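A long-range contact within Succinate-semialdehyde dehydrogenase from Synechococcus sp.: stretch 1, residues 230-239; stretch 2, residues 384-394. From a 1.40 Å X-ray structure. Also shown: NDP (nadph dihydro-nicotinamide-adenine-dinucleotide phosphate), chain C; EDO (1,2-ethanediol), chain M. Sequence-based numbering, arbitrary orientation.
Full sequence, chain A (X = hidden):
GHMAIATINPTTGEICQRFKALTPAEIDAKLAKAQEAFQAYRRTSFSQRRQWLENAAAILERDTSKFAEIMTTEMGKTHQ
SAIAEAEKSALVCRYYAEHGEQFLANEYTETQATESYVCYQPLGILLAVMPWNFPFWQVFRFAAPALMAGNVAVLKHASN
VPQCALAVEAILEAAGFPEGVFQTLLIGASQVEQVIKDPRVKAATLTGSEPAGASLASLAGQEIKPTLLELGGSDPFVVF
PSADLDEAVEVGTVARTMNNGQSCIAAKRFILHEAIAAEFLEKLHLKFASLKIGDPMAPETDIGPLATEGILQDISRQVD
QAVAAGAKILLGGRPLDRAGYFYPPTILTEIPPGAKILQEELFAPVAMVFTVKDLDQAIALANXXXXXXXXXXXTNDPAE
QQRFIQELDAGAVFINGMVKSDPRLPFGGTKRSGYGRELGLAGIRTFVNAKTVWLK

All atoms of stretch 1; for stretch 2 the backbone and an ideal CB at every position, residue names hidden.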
# COMPACT_ATOMS: atom_id res chain seq x y z
N GLU A 230 -1.50 3.35 -10.49
CA GLU A 230 -2.63 3.22 -11.40
C GLU A 230 -2.05 3.11 -12.80
O GLU A 230 -1.67 4.11 -13.41
CB GLU A 230 -3.53 4.45 -11.28
CG GLU A 230 -4.23 4.62 -9.92
CD GLU A 230 -5.55 3.87 -9.82
OE1 GLU A 230 -5.98 3.23 -10.80
OE2 GLU A 230 -6.17 3.93 -8.73
N LEU A 231 -1.95 1.89 -13.32
CA LEU A 231 -1.27 1.68 -14.59
C LEU A 231 -2.25 1.32 -15.70
O LEU A 231 -3.46 1.48 -15.54
CB LEU A 231 -0.13 0.66 -14.46
CG LEU A 231 0.79 0.92 -13.26
CD1 LEU A 231 1.85 -0.17 -13.18
CD2 LEU A 231 1.45 2.32 -13.29
N GLY A 232 -1.73 0.84 -16.82
CA GLY A 232 -2.56 0.60 -17.99
C GLY A 232 -3.38 -0.67 -17.94
O GLY A 232 -3.29 -1.46 -17.00
N GLY A 233 -4.18 -0.87 -18.97
CA GLY A 233 -4.98 -2.08 -19.06
C GLY A 233 -5.19 -2.53 -20.49
O GLY A 233 -4.88 -1.82 -21.44
N SER A 234 -5.72 -3.73 -20.64
CA SER A 234 -6.22 -4.18 -21.94
C SER A 234 -7.59 -4.78 -21.67
O SER A 234 -7.80 -6.00 -21.78
CB SER A 234 -5.26 -5.19 -22.58
OG SER A 234 -5.73 -5.53 -23.88
N ASP A 235 -8.51 -3.92 -21.28
CA ASP A 235 -9.78 -4.37 -20.72
C ASP A 235 -10.60 -5.14 -21.74
O ASP A 235 -10.73 -4.71 -22.89
CB ASP A 235 -10.60 -3.18 -20.22
CG ASP A 235 -9.99 -2.48 -19.02
OD1 ASP A 235 -8.86 -2.81 -18.58
OD2 ASP A 235 -10.68 -1.58 -18.50
N PRO A 236 -11.20 -6.26 -21.32
CA PRO A 236 -12.11 -6.99 -22.19
C PRO A 236 -13.50 -6.35 -22.22
O PRO A 236 -13.93 -5.70 -21.26
CB PRO A 236 -12.18 -8.37 -21.52
CG PRO A 236 -12.01 -8.06 -20.07
CD PRO A 236 -11.02 -6.93 -20.02
N PHE A 237 -14.17 -6.52 -23.35
CA PHE A 237 -15.55 -6.10 -23.54
C PHE A 237 -16.23 -7.34 -24.10
O PHE A 237 -16.08 -7.67 -25.28
CB PHE A 237 -15.60 -4.92 -24.52
CG PHE A 237 -16.93 -4.20 -24.59
CD1 PHE A 237 -17.92 -4.62 -25.47
CD2 PHE A 237 -17.16 -3.07 -23.83
CE1 PHE A 237 -19.12 -3.94 -25.56
CE2 PHE A 237 -18.37 -2.39 -23.90
CZ PHE A 237 -19.35 -2.83 -24.78
N VAL A 238 -16.92 -8.06 -23.22
CA VAL A 238 -17.46 -9.38 -23.54
C VAL A 238 -18.93 -9.26 -23.87
O VAL A 238 -19.69 -8.67 -23.12
CB VAL A 238 -17.27 -10.34 -22.35
CG1 VAL A 238 -17.70 -11.74 -22.75
CG2 VAL A 238 -15.81 -10.36 -21.88
N VAL A 239 -19.33 -9.81 -25.02
CA VAL A 239 -20.71 -9.71 -25.46
C VAL A 239 -21.31 -11.09 -25.68
O VAL A 239 -20.85 -11.85 -26.52
CB VAL A 239 -20.84 -8.87 -26.75
CG1 VAL A 239 -22.31 -8.69 -27.12
CG2 VAL A 239 -20.18 -7.51 -26.56
N UNK A 384 -6.50 -13.58 -19.95
CA UNK A 384 -5.22 -14.03 -20.50
C UNK A 384 -4.36 -12.85 -20.94
O UNK A 384 -3.97 -12.73 -22.11
CB UNK A 384 -5.45 -14.98 -21.68
N UNK A 385 -4.08 -11.96 -19.98
CA UNK A 385 -3.28 -10.76 -20.20
C UNK A 385 -2.51 -10.47 -18.92
O UNK A 385 -2.86 -10.97 -17.85
CB UNK A 385 -4.15 -9.57 -20.60
N UNK A 386 -1.45 -9.65 -19.01
CA UNK A 386 -0.72 -9.32 -17.79
C UNK A 386 -1.46 -8.27 -16.96
O UNK A 386 -1.19 -8.14 -15.76
CB UNK A 386 0.68 -8.82 -18.14
N UNK A 387 -2.39 -7.55 -17.58
CA UNK A 387 -3.09 -6.46 -16.93
C UNK A 387 -4.35 -6.95 -16.22
O UNK A 387 -4.74 -8.11 -16.35
CB UNK A 387 -3.45 -5.38 -17.95
N UNK A 388 -4.99 -6.05 -15.49
CA UNK A 388 -6.21 -6.39 -14.79
C UNK A 388 -6.89 -5.16 -14.22
O UNK A 388 -7.11 -5.07 -13.01
CB UNK A 388 -5.92 -7.39 -13.67
N UNK A 389 -7.20 -4.20 -15.09
CA UNK A 389 -7.77 -2.94 -14.64
C UNK A 389 -9.29 -3.01 -14.60
O UNK A 389 -9.88 -3.18 -13.54
CB UNK A 389 -7.32 -1.80 -15.55
N UNK A 390 -9.93 -2.88 -15.76
CA UNK A 390 -11.38 -2.99 -15.83
C UNK A 390 -11.85 -4.13 -16.72
O UNK A 390 -11.06 -4.78 -17.41
CB UNK A 390 -11.97 -1.67 -16.33
N UNK A 391 -13.15 -4.39 -16.69
CA UNK A 391 -13.75 -5.42 -17.53
C UNK A 391 -15.22 -5.10 -17.69
O UNK A 391 -15.88 -4.70 -16.72
CB UNK A 391 -13.55 -6.82 -16.94
N UNK A 392 -15.73 -5.28 -18.91
CA UNK A 392 -17.15 -5.07 -19.18
C UNK A 392 -17.74 -6.32 -19.81
O UNK A 392 -17.12 -6.91 -20.70
CB UNK A 392 -17.36 -3.86 -20.09
N UNK A 393 -18.92 -6.74 -19.35
CA UNK A 393 -19.58 -7.93 -19.89
C UNK A 393 -21.07 -7.68 -20.08
O UNK A 393 -21.71 -7.04 -19.25
CB UNK A 393 -19.36 -9.13 -18.97
N UNK A 394 -21.59 -8.19 -21.19
CA UNK A 394 -22.95 -7.91 -21.64
C UNK A 394 -23.74 -9.20 -21.73
O UNK A 394 -23.45 -10.07 -22.55
CB UNK A 394 -22.94 -7.19 -22.99
PA NDP C . 4.30 7.35 -19.15
O1A NDP C . 4.45 6.31 -18.08
O2A NDP C . 5.31 7.44 -20.26
O5B NDP C . 4.24 8.79 -18.45
C5B NDP C . 3.40 9.06 -17.32
C4B NDP C . 4.09 9.99 -16.34
O4B NDP C . 5.23 9.32 -15.79
C3B NDP C . 4.64 11.26 -16.98
O3B NDP C . 4.61 12.32 -16.01
C2B NDP C . 6.08 10.89 -17.27
O2B NDP C . 6.96 12.01 -17.36
C1B NDP C . 6.40 10.11 -16.02
N9A NDP C . 7.51 9.16 -16.14
C8A NDP C . 7.84 8.38 -17.19
N7A NDP C . 8.91 7.61 -16.89
C5A NDP C . 9.26 7.89 -15.62
C6A NDP C . 10.29 7.44 -14.67
N6A NDP C . 11.19 6.51 -15.03
N1A NDP C . 10.29 8.01 -13.45
C2A NDP C . 9.40 8.93 -13.07
N3A NDP C . 8.43 9.39 -13.88
C4A NDP C . 8.33 8.90 -15.14
O3 NDP C . 2.78 7.12 -19.70
PN NDP C . 2.08 7.29 -21.15
O1N NDP C . 2.97 6.79 -22.26
O2N NDP C . 1.49 8.68 -21.20
O5D NDP C . 0.87 6.24 -21.01
C5D NDP C . -0.18 6.47 -20.08
C4D NDP C . -0.42 5.21 -19.26
O4D NDP C . -1.16 5.53 -18.08
C3D NDP C . -1.24 4.17 -20.00
O3D NDP C . -0.70 2.87 -19.79
C2D NDP C . -2.61 4.36 -19.36
O2D NDP C . -3.40 3.18 -19.53
C1D NDP C . -2.23 4.60 -17.91
N1N NDP C . -3.37 5.21 -17.20
C2N NDP C . -3.74 4.73 -16.00
C3N NDP C . -5.04 4.95 -15.54
C7N NDP C . -5.49 4.46 -14.19
O7N NDP C . -6.12 5.23 -13.47
N7N NDP C . -5.20 3.22 -13.81
C4N NDP C . -6.05 5.68 -16.39
C5N NDP C . -5.36 6.51 -17.36
C6N NDP C . -4.05 6.24 -17.73
P2B NDP C . 7.45 12.59 -18.77
O1X NDP C . 8.34 13.72 -18.35
O2X NDP C . 8.19 11.47 -19.46
O3X NDP C . 6.24 13.05 -19.53
C1 EDO M . 0.72 -0.26 -19.41
O1 EDO M . 0.96 -0.16 -18.00
C2 EDO M . 1.93 -0.91 -20.07
O2 EDO M . 3.11 -0.11 -19.87

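Position 384 lies out of reach of stretch 1; the residue is Asp384. At 385 the CA-to-CB bond points toward stretch 1, with the ideal CB 4.9 Å from Ser234 CB. That gap would admit a medium-sized side chain, apolar or polar. Ile385 fills it, its CD1 packing 3.5 Å from Ser234 O. Position 386 is again out of reach; it is Pro386.

Position 387 points toward stretch 1 at the glycines, its ideal CB 3.8 Å from Gly233 CA. The Gly232-Ser234 backbone lies beside it, so a broad apolar group could pack there, and a long aliphatic chain would also serve. Phe387 uses the space: its CD2 is 3.7 Å from Ser234 CB and its CD1 3.8 Å from Gly232 O. At 388 a CB would point away, and the visible neighbours leave the choice open; the residue is Gly388.

At 389 the ideal CB points toward stretch 1, 3.5 Å from Asp235 OD1 and 4.2 Å from Gly233 CA. The nearby carboxylate makes an acidic residue unlikely, while a polar or branched aliphatic chain could fit. Leu389 extends past the glycines, placing Leu389 CD2 3.6 Å from Leu231 O; Leu389 CD2 also lies 3.7 Å from NDP N7N. A water accepts from Leu389 N and Ser234 N and donates to Asp235 OD1, tying the two backbones to the carboxylate.

Position 390 is the most restrictive: an ideal CB would lie 2.5 Å from Asp235 OD2, a clash. Glycine is the natural answer, and Gly390 lets the carboxylate approach closely enough for Gly390 N to donate to Asp235 OD1 at 3.0 Å.

At 391 the ideal CB is already 3.7 Å from Pro236 CG, favouring a small apolar group; Ala391 supplies one methyl against the proline ring. Position 392 pairs with Phe237 in parallel strands and shares its face, the ideal CB 3.8 Å from Phe237 CD2, so a small residue is comfortable. Its backbone is well engaged: N donates to Pro236 O (3.0 Å) and O accepts from Val238 N (2.8 Å). Ser392 puts OG 3.6 Å from Phe237 CE2, and that OG accepts a hydrogen bond from the side chain at 394. Position 393 turns to the other face, beside Val238, where small or branched apolar residues would suit; Ala393 CB sits 4.1 Å from Val238 CB.

Position 394 returns to the face of Phe237 and Val239, inviting a large apolar or aromatic group. Trp394 sets NE1 over one face of the Phe237 ring, 3.1 Å from Phe237 CZ, while NE1 also donates to Ser392 OG at 2.9 Å.

Stretch 2, residues 384-394: DIPFGLGASAW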
# COMPACT_ATOMS: atom_id res chain seq x y z
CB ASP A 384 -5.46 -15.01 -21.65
CG ASP A 384 -4.19 -15.71 -22.09
OD1 ASP A 384 -3.28 -15.88 -21.25
OD2 ASP A 384 -4.10 -16.09 -23.28
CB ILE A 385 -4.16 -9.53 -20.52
CG1 ILE A 385 -5.38 -9.48 -19.60
CG2 ILE A 385 -4.57 -9.53 -21.99
CD1 ILE A 385 -6.11 -8.14 -19.62
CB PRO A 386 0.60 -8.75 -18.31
CG PRO A 386 0.32 -8.30 -19.70
CD PRO A 386 -0.75 -9.19 -20.23
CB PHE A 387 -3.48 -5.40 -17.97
CG PHE A 387 -2.36 -5.04 -18.91
CD1 PHE A 387 -1.27 -4.30 -18.47
CD2 PHE A 387 -2.39 -5.45 -20.23
CE1 PHE A 387 -0.24 -3.97 -19.35
CE2 PHE A 387 -1.37 -5.13 -21.11
CZ PHE A 387 -0.29 -4.39 -20.67
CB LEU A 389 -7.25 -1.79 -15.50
CG LEU A 389 -7.62 -0.40 -14.99
CD1 LEU A 389 -7.26 -0.20 -13.51
CD2 LEU A 389 -6.93 0.63 -15.85
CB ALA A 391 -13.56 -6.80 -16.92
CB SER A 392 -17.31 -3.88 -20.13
OG SER A 392 -18.66 -3.65 -20.50
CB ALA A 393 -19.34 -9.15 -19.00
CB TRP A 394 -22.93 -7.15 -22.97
CG TRP A 394 -22.29 -5.82 -22.79
CD1 TRP A 394 -20.96 -5.57 -22.54
CD2 TRP A 394 -22.94 -4.55 -22.79
NE1 TRP A 394 -20.76 -4.22 -22.39
CE2 TRP A 394 -21.95 -3.57 -22.55
CE3 TRP A 394 -24.26 -4.14 -22.99
CZ2 TRP A 394 -22.25 -2.21 -22.49
CZ3 TRP A 394 -24.56 -2.79 -22.93
CH2 TRP A 394 -23.56 -1.84 -22.69
O HOH W 1 -6.99 -4.64 -18.14
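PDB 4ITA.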